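Local coordinates for ABC-type transport auxiliary lipoprotein component domain-containing protein (Xanthomonas campestris pv. campestris, PDB 2IQI) that is of unknown function but probably serves as the lipoprotein auxiliary component of an ABC-type transport system, at residues W25-W30 with T177-Q182; S76-F81 with T170-V174; A10-P15 with G62-A66; S118-A122 with A147-T153. One frame throughout, in Å; residues are numbered along the deposited sequence.

Contact 1: residues W25-W30 with T177-Q182; sequences WPQVSW and TLITGQ
Pro26 and Trp30 press the loop that leads into strand 31-34 against the C-terminal part of helix 155-185, and the tight part is where buried Leu178 and Gly181 meet Trp25, Pro26 and Trp30. Leu178 divides its branches: CD1 goes to Trp25, 3.8 Å from Trp25 CB, and CD2 turns to Trp30 CH2, while Pro26 CG sits 3.6 Å from the carbonyl O of Leu178. Gly181, with no side chain, admits the six-membered part of the Trp30 indole, whose CZ2 comes to 3.6 Å from Gly181 CA. Val28 CG2 lies over one face of that indole, and Tyr101 meets it edge-to-face. At the margin, Pro26 CD lies 3.5 Å from CG1 of exposed Ile179.

The polar side is looser. Gln182 packs CG on Pro26 and bends at its second torsion (chi2 58°), which swings the amide past Val28 until OE1 accepts a hydrogen bond from Trp30 NE1 at 3.1 Å, in the indole plane. A water donates a second hydrogen bond to OE1 and takes a weak one from Ser29 N. The buried indole N-H is thus satisfied, and two donors on OE1 are consistent with a fixed turn of the amide at this partly exposed side.

Contact 2: residues S76-F81 with T170-V174; sequences SVVRAF and TTELV
Val174 and Phe81 anchor a helix-helix packing between helix 69-82 and helix 155-185, in which the axes of segments 76-81 and 170-174 cross at -59° and pass 9.5 Å apart. Both helices contribute to one layer of an alpha/beta fold: Val77, Phe81 and Leu173 also rest on Leu103 and Ile105 of strand 101-110, and Val77 and Phe81 further touch strand 31-34. Every residue that meets its counterpart here is buried.

Val174 can be followed outward from its backbone. Its CB stands 4.0 Å from Phe81 CE1, already at the ring. From there the two methyls part. CG1, anti to the backbone N (chi1 162°), runs to the side of the ring where CD1 and CE1 lie, 3.8 Å from Phe81 CE1. CG2, anti to the carbonyl carbon, is carried over the middle of the ring in a CH-pi contact, and its other flank reaches Ala80 CB at 3.9 Å. One valine therefore fills the angle between the aromatic ring and the helix that bears it.

Beside Val174, Leu173 makes a separate contact, its CD1 meeting Val77 CG2 with the two side chains crossing nearly at right angles. Toward the start of both segments the packing passes to smaller groups, Ser76, Ala80 and Thr170. Thr170 turns its methyl to Ala80 and keeps its hydroxyl for its own helix, hydrogen-bonded to Leu166 O; Ser76 OG does likewise with Met72 O. With the hydroxyls so engaged, the interface is apolar in character, and Thr170 CG2 lies 3.7 Å from Ala80 CB.

Contact 3: residues A10-P15 with G62-A66; sequences ATIYAP and GAGWA
Tyr13 holds the strand pair 11-13 and 63-65 together through both of its backbone polar atoms: its N donates to Gly64 O at 2.8 Å, and its O receives Ala66 N at 3.0 Å. Thr11 does the same one step earlier, giving its N to Gly62 O at 2.9 Å and accepting Gly64 N at 2.9 Å on its O. The first of these Thr11 bonds is the odd one, because the donor stands 50° out of the Gly62 carbonyl plane, whereas the other three donors lie close to the direction in which the carbonyls point. Ala63 CA and Ile12 CA add CA-H...O contacts in the gaps.

Outside this ladder, the face bearing Thr11, Ala63, Tyr13 and Trp65 carries most of the packing. Ala63 CB sits at the edge of the Tyr13 ring, in its plane, 3.8 Å from CE2. Trp65 CZ3 is shared between Tyr13 CB and Pro15 CG, each 3.9 Å away. Ile12 turns the other way, its CG2 resting by Ala66. Helix 155-185 lies against the aromatic face, where Tyr13 OH bonds Thr155 OG1 and Trp65 meets Phe162 edge-to-face. The arrangement is a short two-stranded parallel beta ladder, in which alternate residues of one strand bond to both neighbours of their opposite number, laid on the start of a long helix.

Contact 4: residues S118-A122 with A147-T153; sequences SLPAA and ARPSSST
Pro120 and Ser150 meet through a flat peptide group: Ser150 N donates a hydrogen bond to Pro120 O at 3.1 Å, within the carbonyl plane. The next two hydrogen bonds are less level. Ala122 N donates to Arg148 O at 3.0 Å, tilted 34° out of that carbonyl's plane, and Arg148 N donates to Ala122 O at 2.9 Å, again off the plane. Between the Ala122-Arg148 pair and the Ser150-Pro120 bond, Ala121 faces Pro149 as a non-hydrogen-bonded pair, a position where the missing N-H of a proline costs no bond across the ladder; Ala121 CB touches Ala147 CB.

Beyond Ser150 the two segments meet through Leu119, which spreads over the turning backbone, CD1 3.8 Å from Ser151 O and CD2 3.9 Å from Thr153 CG2. Ser150 OG, anti to its own N (chi1 170°), donates to Ser152 O, closing a hydrogen bond within the bend that leads to helix 155-185. Arg148 leads its guanidinium away from the strand partner, to Gln168 OE1 on that helix, while Ala122 packs on Phe162. This is the open end of an antiparallel beta hairpin, strands 121-132 and 137-149, where the second strand leaves the sheet for a helix.

Helix 155-185 ties the set together: it supplies one side of contacts 1 and 2, and residues nearer its start back contacts 3 and 4. Contacts 1 and 2 adjoin, centres 13 Å apart, with Trp25 against Val174. Contacts 3 and 4 sit at the other end, centres 17 Å apart; the centre of contact 1 lies about 35 Å from that of contact 3 and about 34 Å from that of contact 4. Along the chain, contact 3 closes before contact 2 opens, contact 4 falls between the segments of contact 2, and contacts 1 and 3 alternate. The N-terminal residues thus meet the helix near its start, through Tyr13, and near its end, through loop 25-30, in an elongated alpha/beta domain.

Contact 1: residues W25-W30 with T177-Q182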
# COMPACT_ATOMS: atom_id res chain seq x y z
N TRP A 25 -7.25 -7.76 15.82
CA TRP A 25 -7.98 -6.71 15.14
C TRP A 25 -9.43 -6.81 15.59
O TRP A 25 -10.01 -7.90 15.56
CB TRP A 25 -7.90 -6.84 13.62
CG TRP A 25 -6.53 -6.62 13.00
CD1 TRP A 25 -5.46 -5.98 13.55
CD2 TRP A 25 -6.12 -6.99 11.67
NE1 TRP A 25 -4.41 -5.96 12.68
CE2 TRP A 25 -4.78 -6.57 11.52
CE3 TRP A 25 -6.76 -7.64 10.60
CZ2 TRP A 25 -4.06 -6.80 10.35
CZ3 TRP A 25 -6.02 -7.86 9.43
CH2 TRP A 25 -4.69 -7.45 9.32
N PRO A 26 -10.04 -5.66 15.95
CA PRO A 26 -11.46 -5.70 16.29
C PRO A 26 -12.27 -6.19 15.10
O PRO A 26 -11.94 -5.86 13.93
CB PRO A 26 -11.80 -4.23 16.56
CG PRO A 26 -10.77 -3.47 15.85
CD PRO A 26 -9.52 -4.29 15.97
N GLN A 27 -13.28 -7.01 15.41
CA GLN A 27 -14.36 -7.32 14.50
C GLN A 27 -15.34 -6.17 14.56
O GLN A 27 -15.87 -5.88 15.62
CB GLN A 27 -15.05 -8.61 14.91
CG GLN A 27 -15.99 -9.12 13.84
CD GLN A 27 -16.06 -10.63 13.81
OE1 GLN A 27 -16.16 -11.30 14.85
NE2 GLN A 27 -16.01 -11.19 12.59
N VAL A 28 -15.55 -5.48 13.44
CA VAL A 28 -16.35 -4.26 13.45
C VAL A 28 -17.69 -4.44 12.75
O VAL A 28 -18.00 -5.53 12.26
CB VAL A 28 -15.60 -3.04 12.84
CG1 VAL A 28 -14.25 -2.81 13.53
CG2 VAL A 28 -15.47 -3.19 11.35
N SER A 29 -18.50 -3.38 12.72
CA SER A 29 -19.75 -3.42 11.96
C SER A 29 -20.06 -2.09 11.23
O SER A 29 -21.14 -1.96 10.63
CB SER A 29 -20.90 -3.80 12.86
OG SER A 29 -21.28 -2.65 13.58
N TRP A 30 -19.13 -1.12 11.29
CA TRP A 30 -19.21 0.03 10.40
C TRP A 30 -18.76 -0.39 8.97
O TRP A 30 -18.40 -1.58 8.73
CB TRP A 30 -18.44 1.25 10.95
CG TRP A 30 -17.12 0.90 11.55
CD1 TRP A 30 -16.88 0.59 12.83
CD2 TRP A 30 -15.87 0.80 10.87
NE1 TRP A 30 -15.55 0.31 13.02
CE2 TRP A 30 -14.91 0.43 11.82
CE3 TRP A 30 -15.46 0.99 9.54
CZ2 TRP A 30 -13.54 0.26 11.50
CZ3 TRP A 30 -14.09 0.81 9.21
CH2 TRP A 30 -13.16 0.46 10.20
N THR A 177 -6.58 0.79 10.25
CA THR A 177 -7.88 1.26 9.81
C THR A 177 -8.97 0.69 10.70
O THR A 177 -9.86 1.41 11.14
CB THR A 177 -8.17 0.86 8.36
OG1 THR A 177 -7.13 1.38 7.54
CG2 THR A 177 -9.51 1.45 7.88
N LEU A 178 -8.89 -0.61 10.97
CA LEU A 178 -9.83 -1.26 11.85
C LEU A 178 -9.74 -0.72 13.25
O LEU A 178 -10.77 -0.48 13.86
CB LEU A 178 -9.61 -2.75 11.89
CG LEU A 178 -9.78 -3.43 10.56
CD1 LEU A 178 -9.50 -4.85 10.80
CD2 LEU A 178 -11.21 -3.22 9.97
N ILE A 179 -8.53 -0.56 13.79
CA ILE A 179 -8.40 -0.13 15.19
C ILE A 179 -8.81 1.34 15.32
O ILE A 179 -9.64 1.68 16.17
CB ILE A 179 -6.99 -0.43 15.75
CG1 ILE A 179 -6.88 -1.93 15.98
CG2 ILE A 179 -6.69 0.36 17.04
CD1 ILE A 179 -5.49 -2.40 16.22
N THR A 180 -8.27 2.20 14.46
CA THR A 180 -8.60 3.61 14.53
C THR A 180 -10.11 3.82 14.28
O THR A 180 -10.77 4.55 15.02
CB THR A 180 -7.78 4.46 13.53
OG1 THR A 180 -6.38 4.15 13.65
CG2 THR A 180 -8.01 5.91 13.81
N GLY A 181 -10.65 3.14 13.27
CA GLY A 181 -12.05 3.24 12.98
C GLY A 181 -12.88 2.91 14.19
O GLY A 181 -13.78 3.67 14.56
N GLN A 182 -12.57 1.78 14.80
CA GLN A 182 -13.28 1.27 15.95
C GLN A 182 -13.17 2.16 17.20
O GLN A 182 -14.12 2.28 17.96
CB GLN A 182 -12.80 -0.15 16.24
CG GLN A 182 -13.58 -0.92 17.31
CD GLN A 182 -15.07 -1.08 17.00
OE1 GLN A 182 -15.60 -0.61 15.97
NE2 GLN A 182 -15.76 -1.75 17.90
O HOH W 1 -17.88 -1.75 15.67

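Contact 2: residues S76-F81 with T170-V174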
# COMPACT_ATOMS: atom_id res chain seq x y z
N SER A 76 -4.66 -4.56 -2.99
CA SER A 76 -4.15 -5.30 -1.85
C SER A 76 -4.96 -4.98 -0.65
O SER A 76 -5.29 -5.88 0.14
CB SER A 76 -2.71 -4.93 -1.55
OG SER A 76 -1.91 -5.43 -2.59
N VAL A 77 -5.24 -3.69 -0.53
CA VAL A 77 -5.87 -3.13 0.64
C VAL A 77 -7.29 -3.69 0.78
O VAL A 77 -7.65 -4.26 1.83
CB VAL A 77 -5.84 -1.58 0.62
CG1 VAL A 77 -6.82 -1.02 1.62
CG2 VAL A 77 -4.45 -1.10 0.96
N VAL A 78 -8.07 -3.56 -0.30
CA VAL A 78 -9.44 -4.03 -0.35
C VAL A 78 -9.50 -5.55 -0.21
O VAL A 78 -10.29 -6.07 0.56
CB VAL A 78 -10.10 -3.62 -1.66
CG1 VAL A 78 -11.35 -4.45 -1.88
CG2 VAL A 78 -10.45 -2.17 -1.62
N ARG A 79 -8.65 -6.28 -0.94
CA ARG A 79 -8.61 -7.72 -0.74
C ARG A 79 -8.24 -8.08 0.67
O ARG A 79 -8.85 -8.99 1.21
CB ARG A 79 -7.71 -8.41 -1.75
CG ARG A 79 -8.22 -8.11 -3.13
CD ARG A 79 -7.63 -8.87 -4.28
NE ARG A 79 -8.30 -8.30 -5.45
CZ ARG A 79 -7.76 -8.19 -6.66
NH1 ARG A 79 -6.52 -8.63 -6.86
NH2 ARG A 79 -8.45 -7.62 -7.64
N ALA A 80 -7.29 -7.38 1.29
CA ALA A 80 -6.94 -7.74 2.68
C ALA A 80 -8.07 -7.44 3.72
O ALA A 80 -8.26 -8.20 4.67
CB ALA A 80 -5.63 -7.16 3.09
N PHE A 81 -8.83 -6.37 3.50
CA PHE A 81 -10.08 -6.17 4.27
C PHE A 81 -11.06 -7.31 4.03
O PHE A 81 -11.64 -7.82 4.98
CB PHE A 81 -10.74 -4.81 3.98
CG PHE A 81 -10.01 -3.64 4.61
CD1 PHE A 81 -9.88 -3.54 5.99
CD2 PHE A 81 -9.47 -2.63 3.82
CE1 PHE A 81 -9.22 -2.49 6.57
CE2 PHE A 81 -8.80 -1.56 4.40
CZ PHE A 81 -8.67 -1.48 5.76
N THR A 170 0.40 -3.13 3.63
CA THR A 170 -1.03 -3.42 3.59
C THR A 170 -1.45 -3.95 4.96
O THR A 170 -2.51 -3.61 5.46
CB THR A 170 -1.37 -4.48 2.50
OG1 THR A 170 -0.97 -4.00 1.21
CG2 THR A 170 -2.85 -4.82 2.45
N THR A 171 -0.60 -4.78 5.58
CA THR A 171 -0.91 -5.36 6.90
C THR A 171 -1.00 -4.23 7.94
O THR A 171 -1.82 -4.26 8.88
CB THR A 171 0.13 -6.41 7.32
OG1 THR A 171 0.12 -7.50 6.39
CG2 THR A 171 -0.19 -6.96 8.63
N GLU A 172 -0.13 -3.24 7.79
CA GLU A 172 -0.11 -2.15 8.74
C GLU A 172 -1.33 -1.25 8.50
O GLU A 172 -1.84 -0.64 9.43
CB GLU A 172 1.22 -1.38 8.66
CG GLU A 172 2.42 -2.11 9.30
CD GLU A 172 3.81 -1.40 9.07
OE1 GLU A 172 3.90 -0.14 8.86
OE2 GLU A 172 4.84 -2.15 9.12
N LEU A 173 -1.78 -1.17 7.26
CA LEU A 173 -2.88 -0.28 6.93
C LEU A 173 -4.20 -0.82 7.45
O LEU A 173 -4.96 -0.13 8.12
CB LEU A 173 -3.00 -0.11 5.42
CG LEU A 173 -2.18 1.00 4.83
CD1 LEU A 173 -2.07 0.87 3.28
CD2 LEU A 173 -2.94 2.24 5.26
N VAL A 174 -4.45 -2.06 7.10
CA VAL A 174 -5.65 -2.72 7.47
C VAL A 174 -5.86 -2.65 8.98
O VAL A 174 -6.97 -2.36 9.45
CB VAL A 174 -5.61 -4.14 6.95
CG1 VAL A 174 -6.62 -5.01 7.66
CG2 VAL A 174 -5.90 -4.13 5.46

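Contact 3: residues A10-P15 with G62-A66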
# COMPACT_ATOMS: atom_id res chain seq x y z
N ALA A 10 9.28 -7.06 -22.84
CA ALA A 10 9.16 -6.56 -21.42
C ALA A 10 8.67 -7.69 -20.51
O ALA A 10 7.62 -8.28 -20.77
CB ALA A 10 8.21 -5.34 -21.33
N THR A 11 9.43 -8.01 -19.47
CA THR A 11 8.92 -8.91 -18.46
C THR A 11 7.82 -8.18 -17.63
O THR A 11 7.98 -7.00 -17.23
CB THR A 11 10.04 -9.37 -17.57
OG1 THR A 11 11.19 -9.63 -18.37
CG2 THR A 11 9.65 -10.64 -16.81
N ILE A 12 6.72 -8.87 -17.39
CA ILE A 12 5.69 -8.32 -16.55
C ILE A 12 5.68 -9.01 -15.15
O ILE A 12 5.42 -10.21 -15.02
CB ILE A 12 4.32 -8.41 -17.28
CG1 ILE A 12 4.38 -7.65 -18.62
CG2 ILE A 12 3.13 -7.99 -16.39
CD1 ILE A 12 4.75 -6.15 -18.54
N TYR A 13 5.95 -8.22 -14.10
CA TYR A 13 5.83 -8.70 -12.72
C TYR A 13 4.43 -8.56 -12.12
O TYR A 13 3.74 -7.57 -12.35
CB TYR A 13 6.90 -8.02 -11.84
CG TYR A 13 8.27 -8.40 -12.31
CD1 TYR A 13 8.76 -9.69 -12.08
CD2 TYR A 13 9.06 -7.52 -13.03
CE1 TYR A 13 10.03 -10.07 -12.52
CE2 TYR A 13 10.34 -7.89 -13.51
CZ TYR A 13 10.82 -9.17 -13.23
OH TYR A 13 12.03 -9.58 -13.70
N ALA A 14 4.01 -9.58 -11.38
CA ALA A 14 2.75 -9.53 -10.68
C ALA A 14 2.90 -10.17 -9.33
O ALA A 14 2.85 -11.41 -9.21
CB ALA A 14 1.65 -10.21 -11.47
N PRO A 15 3.11 -9.34 -8.31
CA PRO A 15 3.14 -9.85 -6.96
C PRO A 15 1.79 -10.36 -6.49
O PRO A 15 0.74 -9.95 -6.98
CB PRO A 15 3.59 -8.64 -6.14
CG PRO A 15 4.27 -7.76 -7.12
CD PRO A 15 3.42 -7.91 -8.35
N GLY A 62 12.75 -2.86 -19.73
CA GLY A 62 12.31 -4.23 -20.02
C GLY A 62 11.69 -4.96 -18.84
O GLY A 62 11.65 -6.21 -18.81
N ALA A 63 11.21 -4.19 -17.87
CA ALA A 63 10.43 -4.70 -16.75
C ALA A 63 9.25 -3.76 -16.51
O ALA A 63 9.38 -2.55 -16.70
CB ALA A 63 11.30 -4.81 -15.53
N GLY A 64 8.10 -4.30 -16.12
CA GLY A 64 6.97 -3.47 -15.70
C GLY A 64 6.05 -4.24 -14.78
O GLY A 64 6.20 -5.45 -14.61
N TRP A 65 5.06 -3.52 -14.23
CA TRP A 65 4.02 -4.08 -13.35
C TRP A 65 2.71 -4.46 -14.13
O TRP A 65 2.27 -3.69 -14.99
CB TRP A 65 3.62 -3.03 -12.32
CG TRP A 65 4.64 -2.57 -11.32
CD1 TRP A 65 4.99 -1.28 -11.07
CD2 TRP A 65 5.40 -3.37 -10.42
NE1 TRP A 65 5.93 -1.22 -10.06
CE2 TRP A 65 6.20 -2.50 -9.65
CE3 TRP A 65 5.51 -4.75 -10.19
CZ2 TRP A 65 7.09 -2.96 -8.69
CZ3 TRP A 65 6.37 -5.20 -9.22
CH2 TRP A 65 7.16 -4.31 -8.48
N ALA A 66 2.08 -5.59 -13.81
CA ALA A 66 0.76 -5.95 -14.35
C ALA A 66 -0.32 -4.86 -14.23
O ALA A 66 -1.18 -4.70 -15.11
CB ALA A 66 0.27 -7.22 -13.69

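Contact 4: residues S118-A122 with A147-T153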
# COMPACT_ATOMS: atom_id res chain seq x y z
N SER A 118 24.80 -1.38 -2.01
CA SER A 118 25.19 -2.16 -3.16
C SER A 118 23.95 -2.77 -3.77
O SER A 118 23.86 -2.84 -5.00
CB SER A 118 26.14 -3.26 -2.74
OG SER A 118 27.22 -3.19 -3.62
N LEU A 119 23.02 -3.21 -2.89
CA LEU A 119 21.70 -3.75 -3.28
C LEU A 119 20.53 -2.85 -2.80
O LEU A 119 20.53 -2.39 -1.65
CB LEU A 119 21.50 -5.16 -2.74
CG LEU A 119 22.58 -6.21 -2.94
CD1 LEU A 119 22.37 -7.33 -1.94
CD2 LEU A 119 22.60 -6.70 -4.38
N PRO A 120 19.51 -2.66 -3.66
CA PRO A 120 18.48 -1.69 -3.38
C PRO A 120 17.37 -2.27 -2.50
O PRO A 120 17.26 -3.51 -2.35
CB PRO A 120 17.92 -1.39 -4.75
CG PRO A 120 17.96 -2.72 -5.45
CD PRO A 120 19.21 -3.40 -4.91
N ALA A 121 16.56 -1.38 -1.92
CA ALA A 121 15.42 -1.79 -1.10
C ALA A 121 14.12 -1.39 -1.80
O ALA A 121 13.98 -0.24 -2.23
CB ALA A 121 15.51 -1.16 0.28
N ALA A 122 13.19 -2.33 -1.92
CA ALA A 122 11.85 -1.99 -2.41
C ALA A 122 11.17 -1.17 -1.33
O ALA A 122 11.04 -1.63 -0.22
CB ALA A 122 11.06 -3.22 -2.71
N ALA A 147 10.60 -0.49 3.89
CA ALA A 147 11.71 -0.80 2.96
C ALA A 147 12.21 -2.23 3.16
O ALA A 147 12.56 -2.64 4.27
CB ALA A 147 12.86 0.21 3.11
N ARG A 148 12.22 -3.01 2.09
CA ARG A 148 12.67 -4.40 2.26
C ARG A 148 13.82 -4.68 1.33
O ARG A 148 13.68 -4.51 0.12
CB ARG A 148 11.51 -5.39 2.05
CG ARG A 148 10.35 -5.24 3.06
CD ARG A 148 10.66 -5.77 4.46
NE ARG A 148 10.84 -7.22 4.43
CZ ARG A 148 9.88 -8.11 4.70
NH1 ARG A 148 8.68 -7.69 5.08
NH2 ARG A 148 10.13 -9.42 4.62
N PRO A 149 14.97 -5.11 1.88
CA PRO A 149 16.16 -5.29 1.03
C PRO A 149 15.88 -6.41 0.05
O PRO A 149 15.23 -7.40 0.40
CB PRO A 149 17.25 -5.72 2.01
CG PRO A 149 16.46 -6.42 3.12
CD PRO A 149 15.22 -5.54 3.27
N SER A 150 16.33 -6.18 -1.18
CA SER A 150 16.28 -7.13 -2.25
C SER A 150 17.56 -7.96 -2.18
O SER A 150 18.56 -7.48 -1.69
CB SER A 150 16.27 -6.37 -3.55
OG SER A 150 16.46 -7.25 -4.62
N SER A 151 17.53 -9.18 -2.68
CA SER A 151 18.68 -10.03 -2.55
C SER A 151 19.66 -10.05 -3.73
O SER A 151 20.86 -10.40 -3.54
CB SER A 151 18.35 -11.41 -1.97
OG SER A 151 17.26 -12.03 -2.57
N SER A 152 19.23 -9.61 -4.91
CA SER A 152 20.19 -9.20 -5.93
C SER A 152 19.73 -7.94 -6.69
O SER A 152 18.72 -7.37 -6.36
CB SER A 152 20.47 -10.34 -6.89
OG SER A 152 19.50 -10.39 -7.90
N THR A 153 20.45 -7.51 -7.71
CA THR A 153 20.02 -6.36 -8.48
C THR A 153 19.08 -6.70 -9.67
O THR A 153 18.57 -5.78 -10.30
CB THR A 153 21.23 -5.54 -8.99
OG1 THR A 153 22.04 -6.36 -9.81
CG2 THR A 153 22.11 -5.08 -7.84